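Local coordinates for UL37 (Suid herpesvirus 1, PDB 4K70), which is an inner tegument protein that probably helps control viral trafficking, represented here by its metal-binding N-terminal half, at residues V164-D173 and P435-A446; L213-F223 and R264-Y275. All coordinates share one frame; numbering follows the deposited sequence. Where two conformers were deposited one is given.

Contact 1 (V164-D173 and P435-A446); sequences VQPRFATLYD and PPTEHVGAARAA
The coiled loop 164-173 lies against the start of helix 438-458, the backbones coming closest where the CA atoms of Thr170 and Ala443 stand 4.2 Å apart, with Ala169 facing His439 one helical turn earlier. His439 carries much of the contact. Its CG lies anti to its carbonyl carbon (chi1 -72°), which carries the imidazole across to the loop, where NE2 donates to Val164 O at 2.7 Å. The bond is nearly straight, at 163°, and runs in the ring plane, although the donor sits above the carbonyl plane of Val164. Ala169 CB rests over one face of the imidazole in a CH-pi contact, and Pro436 CB, from just ahead of the helix, covers the opposite face; packing on both faces should restrict rotation of the ring, with its edge toward Val164 O. Tyr172 meets the same imidazole in an edge-to-face (T-shaped) pair, His439 giving the edge and Tyr172 the face, with planes 79° apart. Before the helix, Pro436 centres an inverse gamma turn, and its ring packs against both Val164 and Tyr172: Pro436 CG lies 4.0 Å from Val164 CB and 3.9 Å from Tyr172 CE1. In this all-alpha fold the contact joins the loop between helices 156-159 and 175-188 to a helix some 260 residues later. Farther along, small side chains let the backbones come near, Ala443 CB packing on Thr170 CA and Ala446 CB reaching Thr170 CG2 at 3.6 Å. Next to His439, Val440 CG2 touches the edge of the Tyr172 ring. The Tyr172 hydroxyl passes beside Pro435 CB and hydrogen-bonds to Pro390 O, while the Asp173 carboxylate forms salt bridges with Arg476 and Arg480 of helix 464-481.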
loop_
_atom_site.group_PDB
_atom_site.type_symbol
_atom_site.label_atom_id
_atom_site.label_comp_id
_atom_site.label_asym_id
_atom_site.label_seq_id
_atom_site.Cartn_x
_atom_site.Cartn_y
_atom_site.Cartn_z
ATOM N N VAL A 164 -2.347 6.929 -11.040
ATOM C CA VAL A 164 -1.663 8.181 -10.698
ATOM C C VAL A 164 -0.864 8.765 -11.887
ATOM O O VAL A 164 0.064 9.554 -11.702
ATOM C CB VAL A 164 -0.774 8.046 -9.444
ATOM C CG1 VAL A 164 -1.619 7.545 -8.217
ATOM C CG2 VAL A 164 0.401 7.109 -9.691
ATOM N N GLN A 165 -1.222 8.358 -13.100
ATOM C CA GLN A 165 -0.621 8.936 -14.306
ATOM C C GLN A 165 -1.058 10.390 -14.479
ATOM O O GLN A 165 -2.089 10.796 -13.950
ATOM C CB GLN A 165 -0.996 8.126 -15.547
ATOM C CG GLN A 165 -2.507 8.093 -15.849
ATOM C CD GLN A 165 -2.806 7.233 -17.056
ATOM O OE1 GLN A 165 -2.521 7.620 -18.189
ATOM N NE2 GLN A 165 -3.357 6.048 -16.820
ATOM N N PRO A 166 -0.274 11.178 -15.238
ATOM C CA PRO A 166 -0.502 12.624 -15.358
ATOM C C PRO A 166 -1.900 12.999 -15.869
ATOM O O PRO A 166 -2.429 14.023 -15.455
ATOM C CB PRO A 166 0.575 13.068 -16.362
ATOM C CG PRO A 166 1.697 12.063 -16.155
ATOM C CD PRO A 166 0.967 10.750 -15.906
ATOM N N ARG A 167 -2.493 12.199 -16.739
ATOM C CA ARG A 167 -3.834 12.545 -17.215
ATOM C C ARG A 167 -4.846 12.568 -16.063
ATOM O O ARG A 167 -5.905 13.202 -16.164
ATOM C CB ARG A 167 -4.292 11.607 -18.329
ATOM C CG ARG A 167 -4.688 10.248 -17.856
ATOM C CD ARG A 167 -4.970 9.300 -19.022
ATOM N NE ARG A 167 -5.677 9.947 -20.127
ATOM C CZ ARG A 167 -6.944 10.338 -20.092
ATOM N NH1 ARG A 167 -7.658 10.163 -18.990
ATOM N NH2 ARG A 167 -7.498 10.913 -21.159
ATOM N N PHE A 168 -4.503 11.904 -14.960
ATOM C CA PHE A 168 -5.357 11.933 -13.764
ATOM C C PHE A 168 -4.830 12.878 -12.700
ATOM O O PHE A 168 -5.242 12.802 -11.544
ATOM C CB PHE A 168 -5.505 10.529 -13.181
ATOM C CG PHE A 168 -6.226 9.583 -14.088
ATOM C CD1 PHE A 168 -7.316 10.018 -14.829
ATOM C CD2 PHE A 168 -5.796 8.270 -14.226
ATOM C CE1 PHE A 168 -7.989 9.155 -15.683
ATOM C CE2 PHE A 168 -6.466 7.396 -15.071
ATOM C CZ PHE A 168 -7.563 7.841 -15.807
ATOM N N ALA A 169 -3.899 13.752 -13.076
ATOM C CA ALA A 169 -3.333 14.710 -12.125
ATOM C C ALA A 169 -4.374 15.582 -11.422
ATOM O O ALA A 169 -4.242 15.855 -10.229
ATOM C CB ALA A 169 -2.259 15.585 -12.792
ATOM N N THR A 170 -5.403 16.027 -12.136
ATOM C CA THR A 170 -6.419 16.867 -11.493
ATOM C C THR A 170 -7.279 16.085 -10.490
ATOM O O THR A 170 -7.947 16.694 -9.657
ATOM C CB THR A 170 -7.327 17.603 -12.503
ATOM O OG1 THR A 170 -7.991 16.657 -13.353
ATOM C CG2 THR A 170 -6.492 18.592 -13.349
ATOM N N LEU A 171 -7.230 14.749 -10.542
ATOM C CA LEU A 171 -7.965 13.925 -9.566
ATOM C C LEU A 171 -7.149 13.465 -8.373
ATOM O O LEU A 171 -7.711 12.933 -7.412
ATOM C CB LEU A 171 -8.528 12.659 -10.216
ATOM C CG LEU A 171 -9.308 12.803 -11.506
ATOM C CD1 LEU A 171 -9.725 11.414 -11.973
ATOM C CD2 LEU A 171 -10.505 13.729 -11.310
ATOM N N TYR A 172 -5.836 13.654 -8.436
ATOM C CA TYR A 172 -4.909 13.034 -7.490
ATOM C C TYR A 172 -5.140 13.387 -6.018
ATOM O O TYR A 172 -5.175 12.506 -5.165
ATOM C CB TYR A 172 -3.463 13.361 -7.879
ATOM C CG TYR A 172 -2.437 12.729 -6.982
ATOM C CD1 TYR A 172 -2.136 11.382 -7.091
ATOM C CD2 TYR A 172 -1.773 13.476 -6.025
ATOM C CE1 TYR A 172 -1.196 10.789 -6.265
ATOM C CE2 TYR A 172 -0.840 12.895 -5.183
ATOM C CZ TYR A 172 -0.552 11.549 -5.317
ATOM O OH TYR A 172 0.388 10.959 -4.503
ATOM N N ASP A 173 -5.286 14.671 -5.713
ATOM C CA ASP A 173 -5.492 15.083 -4.336
ATOM C C ASP A 173 -6.934 14.819 -3.851
ATOM O O ASP A 173 -7.255 15.116 -2.713
ATOM C CB ASP A 173 -5.165 16.567 -4.169
ATOM C CG ASP A 173 -5.167 17.016 -2.708
ATOM O OD1 ASP A 173 -4.424 16.423 -1.902
ATOM O OD2 ASP A 173 -5.915 17.962 -2.364
ATOM N N PRO A 435 5.351 9.445 -3.863
ATOM C CA PRO A 435 4.089 9.930 -4.443
ATOM C C PRO A 435 4.375 11.037 -5.447
ATOM O O PRO A 435 5.212 11.892 -5.174
ATOM C CB PRO A 435 3.375 10.540 -3.243
ATOM C CG PRO A 435 4.509 11.048 -2.384
ATOM C CD PRO A 435 5.564 9.971 -2.501
ATOM N N PRO A 436 3.690 11.024 -6.590
ATOM C CA PRO A 436 3.872 12.097 -7.582
ATOM C C PRO A 436 3.156 13.366 -7.146
ATOM O O PRO A 436 2.158 13.729 -7.762
ATOM C CB PRO A 436 3.181 11.537 -8.824
ATOM C CG PRO A 436 2.109 10.620 -8.269
ATOM C CD PRO A 436 2.768 9.979 -7.061
ATOM N N THR A 437 3.652 14.021 -6.102
ATOM C CA THR A 437 2.963 15.169 -5.518
ATOM C C THR A 437 2.977 16.383 -6.441
ATOM O O THR A 437 2.312 17.387 -6.175
ATOM C CB THR A 437 3.575 15.575 -4.174
ATOM O OG1 THR A 437 4.998 15.659 -4.309
ATOM C CG2 THR A 437 3.235 14.557 -3.088
ATOM N N GLU A 438 3.747 16.306 -7.516
ATOM C CA GLU A 438 3.706 17.371 -8.508
ATOM C C GLU A 438 2.291 17.486 -9.104
ATOM O O GLU A 438 1.931 18.523 -9.652
ATOM C CB GLU A 438 4.755 17.148 -9.597
ATOM C CG GLU A 438 4.613 15.836 -10.373
ATOM C CD GLU A 438 5.349 14.668 -9.726
ATOM O OE1 GLU A 438 5.737 14.774 -8.537
ATOM O OE2 GLU A 438 5.544 13.637 -10.416
ATOM N N HIS A 439 1.491 16.426 -8.976
ATOM C CA HIS A 439 0.104 16.440 -9.447
ATOM C C HIS A 439 -0.721 17.465 -8.685
ATOM O O HIS A 439 -1.692 18.011 -9.208
ATOM C CB HIS A 439 -0.559 15.073 -9.243
ATOM C CG HIS A 439 -0.073 14.014 -10.186
ATOM N ND1 HIS A 439 0.717 14.289 -11.276
ATOM C CD2 HIS A 439 -0.291 12.676 -10.202
ATOM C CE1 HIS A 439 0.975 13.166 -11.927
ATOM N NE2 HIS A 439 0.373 12.173 -11.292
ATOM N N VAL A 440 -0.365 17.686 -7.427
ATOM C CA VAL A 440 -1.121 18.609 -6.603
ATOM C C VAL A 440 -0.981 19.991 -7.221
ATOM O O VAL A 440 -1.964 20.689 -7.415
ATOM C CB VAL A 440 -0.635 18.587 -5.141
ATOM C CG1 VAL A 440 -1.442 19.558 -4.289
ATOM C CG2 VAL A 440 -0.737 17.169 -4.575
ATOM N N GLY A 441 0.249 20.357 -7.573
ATOM C CA GLY A 441 0.511 21.610 -8.256
ATOM C C GLY A 441 -0.186 21.723 -9.596
ATOM O O GLY A 441 -0.763 22.761 -9.905
ATOM N N ALA A 442 -0.129 20.660 -10.397
ATOM C CA ALA A 442 -0.835 20.625 -11.679
ATOM C C ALA A 442 -2.348 20.833 -11.517
ATOM O O ALA A 442 -2.995 21.500 -12.337
ATOM C CB ALA A 442 -0.567 19.303 -12.386
ATOM N N ALA A 443 -2.913 20.249 -10.461
ATOM C CA ALA A 443 -4.346 20.348 -10.216
ATOM C C ALA A 443 -4.695 21.798 -9.914
ATOM O O ALA A 443 -5.641 22.346 -10.485
ATOM C CB ALA A 443 -4.751 19.439 -9.049
ATOM N N ARG A 444 -3.911 22.418 -9.032
ATOM C CA ARG A 444 -4.067 23.836 -8.713
ATOM C C ARG A 444 -3.947 24.703 -9.963
ATOM O O ARG A 444 -4.759 25.608 -10.176
ATOM C CB ARG A 444 -3.033 24.266 -7.664
ATOM C CG ARG A 444 -3.014 25.761 -7.360
ATOM C CD ARG A 444 -1.857 26.130 -6.437
ATOM N NE ARG A 444 -1.740 27.579 -6.287
ATOM C CZ ARG A 444 -1.066 28.362 -7.125
ATOM N NH1 ARG A 444 -0.437 27.834 -8.167
ATOM N NH2 ARG A 444 -1.023 29.673 -6.924
ATOM N N ALA A 445 -2.949 24.422 -10.799
ATOM C CA ALA A 445 -2.800 25.149 -12.063
ATOM C C ALA A 445 -4.069 25.058 -12.918
ATOM O O ALA A 445 -4.492 26.044 -13.517
ATOM C CB ALA A 445 -1.609 24.633 -12.837
ATOM N N ALA A 446 -4.669 23.873 -12.968
ATOM C CA ALA A 446 -5.904 23.665 -13.716
ATOM C C ALA A 446 -7.066 24.484 -13.150
ATOM O O ALA A 446 -7.804 25.116 -13.906
ATOM C CB ALA A 446 -6.259 22.191 -13.758
#

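Contact 2 (L213-F223 and R264-Y275); sequences LFALTIADEFF and RVSAALAHGDAY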
loop_
_atom_site.group_PDB
_atom_site.type_symbol
_atom_site.label_atom_id
_atom_site.label_comp_id
_atom_site.label_asym_id
_atom_site.label_seq_id
_atom_site.Cartn_x
_atom_site.Cartn_y
_atom_site.Cartn_z
ATOM N N LEU A 213 11.221 -26.628 3.214
ATOM C CA LEU A 213 11.143 -25.597 4.250
ATOM C C LEU A 213 10.379 -24.380 3.723
ATOM O O LEU A 213 9.545 -23.818 4.422
ATOM C CB LEU A 213 12.546 -25.212 4.751
ATOM C CG LEU A 213 13.242 -26.298 5.579
ATOM C CD1 LEU A 213 14.745 -25.999 5.883
ATOM C CD2 LEU A 213 12.452 -26.541 6.871
ATOM N N PHE A 214 10.651 -23.997 2.475
ATOM C CA PHE A 214 9.903 -22.928 1.832
ATOM C C PHE A 214 8.399 -23.215 1.820
ATOM O O PHE A 214 7.602 -22.328 2.095
ATOM C CB PHE A 214 10.412 -22.652 0.409
ATOM C CG PHE A 214 11.500 -21.616 0.350
ATOM C CD1 PHE A 214 11.213 -20.278 0.589
ATOM C CD2 PHE A 214 12.810 -21.980 0.065
ATOM C CE1 PHE A 214 12.217 -19.318 0.547
ATOM C CE2 PHE A 214 13.818 -21.025 0.006
ATOM C CZ PHE A 214 13.519 -19.692 0.252
ATOM N N ALA A 215 8.024 -24.452 1.509
ATOM C CA ALA A 215 6.611 -24.851 1.523
ATOM C C ALA A 215 5.993 -24.602 2.889
ATOM O O ALA A 215 4.857 -24.129 2.984
ATOM C CB ALA A 215 6.453 -26.316 1.135
ATOM N N LEU A 216 6.744 -24.913 3.943
ATOM C CA LEU A 216 6.269 -24.672 5.297
ATOM C C LEU A 216 6.094 -23.194 5.579
ATOM O O LEU A 216 5.110 -22.799 6.203
ATOM C CB LEU A 216 7.189 -25.308 6.337
ATOM C CG LEU A 216 7.215 -26.836 6.292
ATOM C CD1 LEU A 216 8.054 -27.409 7.448
ATOM C CD2 LEU A 216 5.792 -27.370 6.323
ATOM N N THR A 217 7.030 -22.364 5.128
ATOM C CA THR A 217 6.845 -20.920 5.305
ATOM C C THR A 217 5.554 -20.443 4.619
ATOM O O THR A 217 4.851 -19.565 5.128
ATOM C CB THR A 217 8.052 -20.074 4.816
ATOM O OG1 THR A 217 8.114 -20.085 3.380
ATOM C CG2 THR A 217 9.379 -20.579 5.419
ATOM N N ILE A 218 5.242 -21.035 3.472
ATOM C CA ILE A 218 4.049 -20.645 2.725
ATOM C C ILE A 218 2.790 -21.103 3.471
ATOM O O ILE A 218 1.822 -20.349 3.617
ATOM C CB ILE A 218 4.055 -21.230 1.305
ATOM C CG1 ILE A 218 5.171 -20.587 0.475
ATOM C CG2 ILE A 218 2.697 -21.003 0.620
ATOM C CD1 ILE A 218 5.526 -21.366 -0.788
ATOM N N ALA A 219 2.808 -22.340 3.946
ATOM C CA ALA A 219 1.671 -22.864 4.696
ATOM C C ALA A 219 1.405 -21.973 5.902
ATOM O O ALA A 219 0.260 -21.611 6.176
ATOM C CB ALA A 219 1.924 -24.304 5.120
ATOM N N ASP A 220 2.479 -21.578 6.588
ATOM C CA ASP A 220 2.371 -20.804 7.831
ATOM C C ASP A 220 2.014 -19.318 7.659
ATOM O O ASP A 220 1.279 -18.762 8.464
ATOM C CB ASP A 220 3.654 -20.940 8.668
ATOM C CG ASP A 220 3.821 -22.333 9.243
ATOM O OD1 ASP A 220 2.863 -23.132 9.121
ATOM O OD2 ASP A 220 4.889 -22.630 9.816
ATOM N N GLU A 221 2.546 -18.674 6.626
ATOM C CA GLU A 221 2.328 -17.247 6.404
ATOM C C GLU A 221 1.023 -16.991 5.662
ATOM O O GLU A 221 0.367 -15.977 5.870
ATOM C CB GLU A 221 3.479 -16.645 5.582
ATOM C CG GLU A 221 4.885 -16.850 6.158
ATOM C CD GLU A 221 5.346 -15.704 7.042
ATOM O OE1 GLU A 221 4.486 -14.904 7.474
ATOM O OE2 GLU A 221 6.568 -15.606 7.301
ATOM N N PHE A 222 0.656 -17.913 4.782
ATOM C CA PHE A 222 -0.445 -17.633 3.861
ATOM C C PHE A 222 -1.656 -18.555 3.888
ATOM O O PHE A 222 -2.695 -18.215 3.319
ATOM C CB PHE A 222 0.101 -17.539 2.438
ATOM C CG PHE A 222 1.125 -16.454 2.262
ATOM C CD1 PHE A 222 0.730 -15.131 2.144
ATOM C CD2 PHE A 222 2.482 -16.751 2.226
ATOM C CE1 PHE A 222 1.663 -14.130 1.991
ATOM C CE2 PHE A 222 3.417 -15.745 2.066
ATOM C CZ PHE A 222 3.006 -14.439 1.948
ATOM N N PHE A 223 -1.543 -19.716 4.523
ATOM C CA PHE A 223 -2.662 -20.652 4.485
ATOM C C PHE A 223 -3.184 -21.046 5.850
ATOM O O PHE A 223 -4.341 -21.444 5.977
ATOM C CB PHE A 223 -2.321 -21.887 3.641
ATOM C CG PHE A 223 -2.224 -21.596 2.170
ATOM C CD1 PHE A 223 -1.031 -21.147 1.621
ATOM C CD2 PHE A 223 -3.332 -21.749 1.337
ATOM C CE1 PHE A 223 -0.935 -20.864 0.268
ATOM C CE2 PHE A 223 -3.247 -21.474 -0.017
ATOM C CZ PHE A 223 -2.046 -21.031 -0.559
ATOM N N ARG A 264 7.322 -27.811 14.976
ATOM C CA ARG A 264 6.475 -27.598 13.808
ATOM C C ARG A 264 7.080 -28.238 12.567
ATOM O O ARG A 264 6.378 -28.883 11.796
ATOM C CB ARG A 264 6.225 -26.105 13.580
ATOM C CG ARG A 264 5.274 -25.804 12.445
ATOM C CD ARG A 264 5.998 -25.606 11.113
ATOM N NE ARG A 264 5.029 -25.358 10.045
ATOM C CZ ARG A 264 4.321 -26.314 9.452
ATOM N NH1 ARG A 264 4.506 -27.582 9.794
ATOM N NH2 ARG A 264 3.447 -26.014 8.503
ATOM N N VAL A 265 8.388 -28.068 12.383
ATOM C CA VAL A 265 9.068 -28.621 11.213
ATOM C C VAL A 265 9.138 -30.150 11.291
ATOM O O VAL A 265 8.825 -30.853 10.317
ATOM C CB VAL A 265 10.494 -28.004 11.036
ATOM C CG1 VAL A 265 11.274 -28.751 9.978
ATOM C CG2 VAL A 265 10.381 -26.528 10.672
ATOM N N SER A 266 9.536 -30.656 12.457
ATOM C CA SER A 266 9.665 -32.096 12.676
ATOM C C SER A 266 8.343 -32.827 12.469
ATOM O O SER A 266 8.301 -33.903 11.873
ATOM C CB SER A 266 10.182 -32.377 14.088
ATOM O OG SER A 266 11.523 -31.950 14.221
ATOM N N ALA A 267 7.266 -32.237 12.968
ATOM C CA ALA A 267 5.939 -32.830 12.859
ATOM C C ALA A 267 5.506 -32.964 11.398
ATOM O O ALA A 267 4.971 -33.993 10.992
ATOM C CB ALA A 267 4.941 -31.998 13.626
ATOM N N ALA A 268 5.745 -31.924 10.606
ATOM C CA ALA A 268 5.396 -31.974 9.192
ATOM C C ALA A 268 6.274 -32.981 8.459
ATOM O O ALA A 268 5.795 -33.730 7.614
ATOM C CB ALA A 268 5.507 -30.588 8.558
ATOM N N LEU A 269 7.564 -33.011 8.784
ATOM C CA LEU A 269 8.450 -33.947 8.115
ATOM C C LEU A 269 8.121 -35.390 8.496
ATOM O O LEU A 269 8.188 -36.285 7.655
ATOM C CB LEU A 269 9.923 -33.619 8.393
ATOM C CG LEU A 269 10.483 -32.390 7.673
ATOM C CD1 LEU A 269 11.820 -31.959 8.267
ATOM C CD2 LEU A 269 10.630 -32.646 6.170
ATOM N N ALA A 270 7.763 -35.606 9.759
ATOM C CA ALA A 270 7.462 -36.948 10.259
ATOM C C ALA A 270 6.184 -37.497 9.638
ATOM O O ALA A 270 6.007 -38.704 9.532
ATOM C CB ALA A 270 7.350 -36.944 11.782
ATOM N N HIS A 271 5.294 -36.602 9.225
ATOM C CA HIS A 271 4.008 -37.006 8.668
ATOM C C HIS A 271 3.909 -36.821 7.164
ATOM O O HIS A 271 2.936 -37.253 6.549
ATOM C CB HIS A 271 2.867 -36.247 9.351
ATOM C CG HIS A 271 2.573 -36.730 10.734
ATOM N ND1 HIS A 271 3.333 -36.370 11.827
ATOM C CD2 HIS A 271 1.616 -37.565 11.202
ATOM C CE1 HIS A 271 2.850 -36.954 12.910
ATOM N NE2 HIS A 271 1.809 -37.684 12.557
ATOM N N GLY A 272 4.911 -36.179 6.569
ATOM C CA GLY A 272 4.850 -35.827 5.161
ATOM C C GLY A 272 3.670 -34.917 4.865
ATOM O O GLY A 272 3.137 -34.914 3.755
ATOM N N ASP A 273 3.274 -34.129 5.860
ATOM C CA ASP A 273 2.070 -33.309 5.770
ATOM C C ASP A 273 2.339 -31.912 6.299
ATOM O O ASP A 273 2.585 -31.746 7.487
ATOM C CB ASP A 273 0.949 -33.952 6.595
ATOM C CG ASP A 273 -0.402 -33.286 6.375
ATOM O OD1 ASP A 273 -0.455 -32.212 5.734
ATOM O OD2 ASP A 273 -1.417 -33.840 6.855
ATOM N N ALA A 274 2.266 -30.909 5.427
ATOM C CA ALA A 274 2.617 -29.542 5.810
ATOM C C ALA A 274 1.707 -28.939 6.886
ATOM O O ALA A 274 2.094 -27.985 7.565
ATOM C CB ALA A 274 2.666 -28.633 4.576
ATOM N N TYR A 275 0.505 -29.490 7.046
ATOM C CA TYR A 275 -0.475 -28.922 7.975
ATOM C C TYR A 275 -0.456 -29.545 9.368
ATOM O O TYR A 275 -1.179 -29.107 10.267
ATOM C CB TYR A 275 -1.880 -28.969 7.367
ATOM C CG TYR A 275 -2.009 -28.046 6.186
ATOM C CD1 TYR A 275 -2.275 -26.693 6.367
ATOM C CD2 TYR A 275 -1.841 -28.512 4.890
ATOM C CE1 TYR A 275 -2.388 -25.832 5.289
ATOM C CE2 TYR A 275 -1.951 -27.655 3.803
ATOM C CZ TYR A 275 -2.224 -26.317 4.012
ATOM O OH TYR A 275 -2.341 -25.457 2.948
#
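A buried salt-bridge and leucine contact joins helix 208-223 to the C-terminal part of helix 260-271 and the turn after it, the two helix segments running at 112° with axes 11.2 Å apart. Arg264 reaches from one helix to the other. Bent at chi2 (-92°), its chain presents the guanidinium side-on to Asp220: NE meets OD2 at 2.7 Å and NH2 meets OD1 at 3.0 Å, both on the syn side of the carboxylate. The NE bond lies in the guanidinium plane, whereas the NH2 bond is tilted from it. NH2 also donates to Ala274 O at 2.6 Å, in plane and almost straight, tying the arginine to the turn that follows its own helix. Leu216 CD2 sits over one face of the guanidinium, 3.5 Å from Arg264 NH2, and also packs on Ala268 CB and Ala274 CB; its CD1 branch touches Val265 CG2. Phe235 of helix 229-240 covers this apolar patch. In the turn, Asp273 OD1 accepts the backbone N-H of Tyr275, forming an Asx turn; the Tyr275 hydroxyl passes 3.6 Å from Phe223 CB and bonds to Asn228 N. Because Arg277 also pairs with Asp220 OD1, two arginines converge on one carboxylate, whose charge would probably favour the charged form of both, while three hydrogen bonds, two to Asp220 and one to Ala274 O, fix the orientation of the Arg264 guanidinium.

Contacts 1 and 2 lie on opposite sides of the chain's centre, their centres about 47 Å apart, and share no helix. Contact 2 is the more buried and the more local in sequence, its segments 41 residues apart at their closest ends, yet a two-bond salt bridge is its main polar link. Contact 1, only partly buried, closes a longer span between a loop and a late helix through one neutral-acceptor hydrogen bond, aromatic edges and faces, prolines and alanines; the salt bridges of Asp173 are made with helix 464-481, not across the contact. Both use a flat nitrogen-bearing group whose edge grips oxygen: a backbone carbonyl in contact 1, a carboxylate and a carbonyl in contact 2.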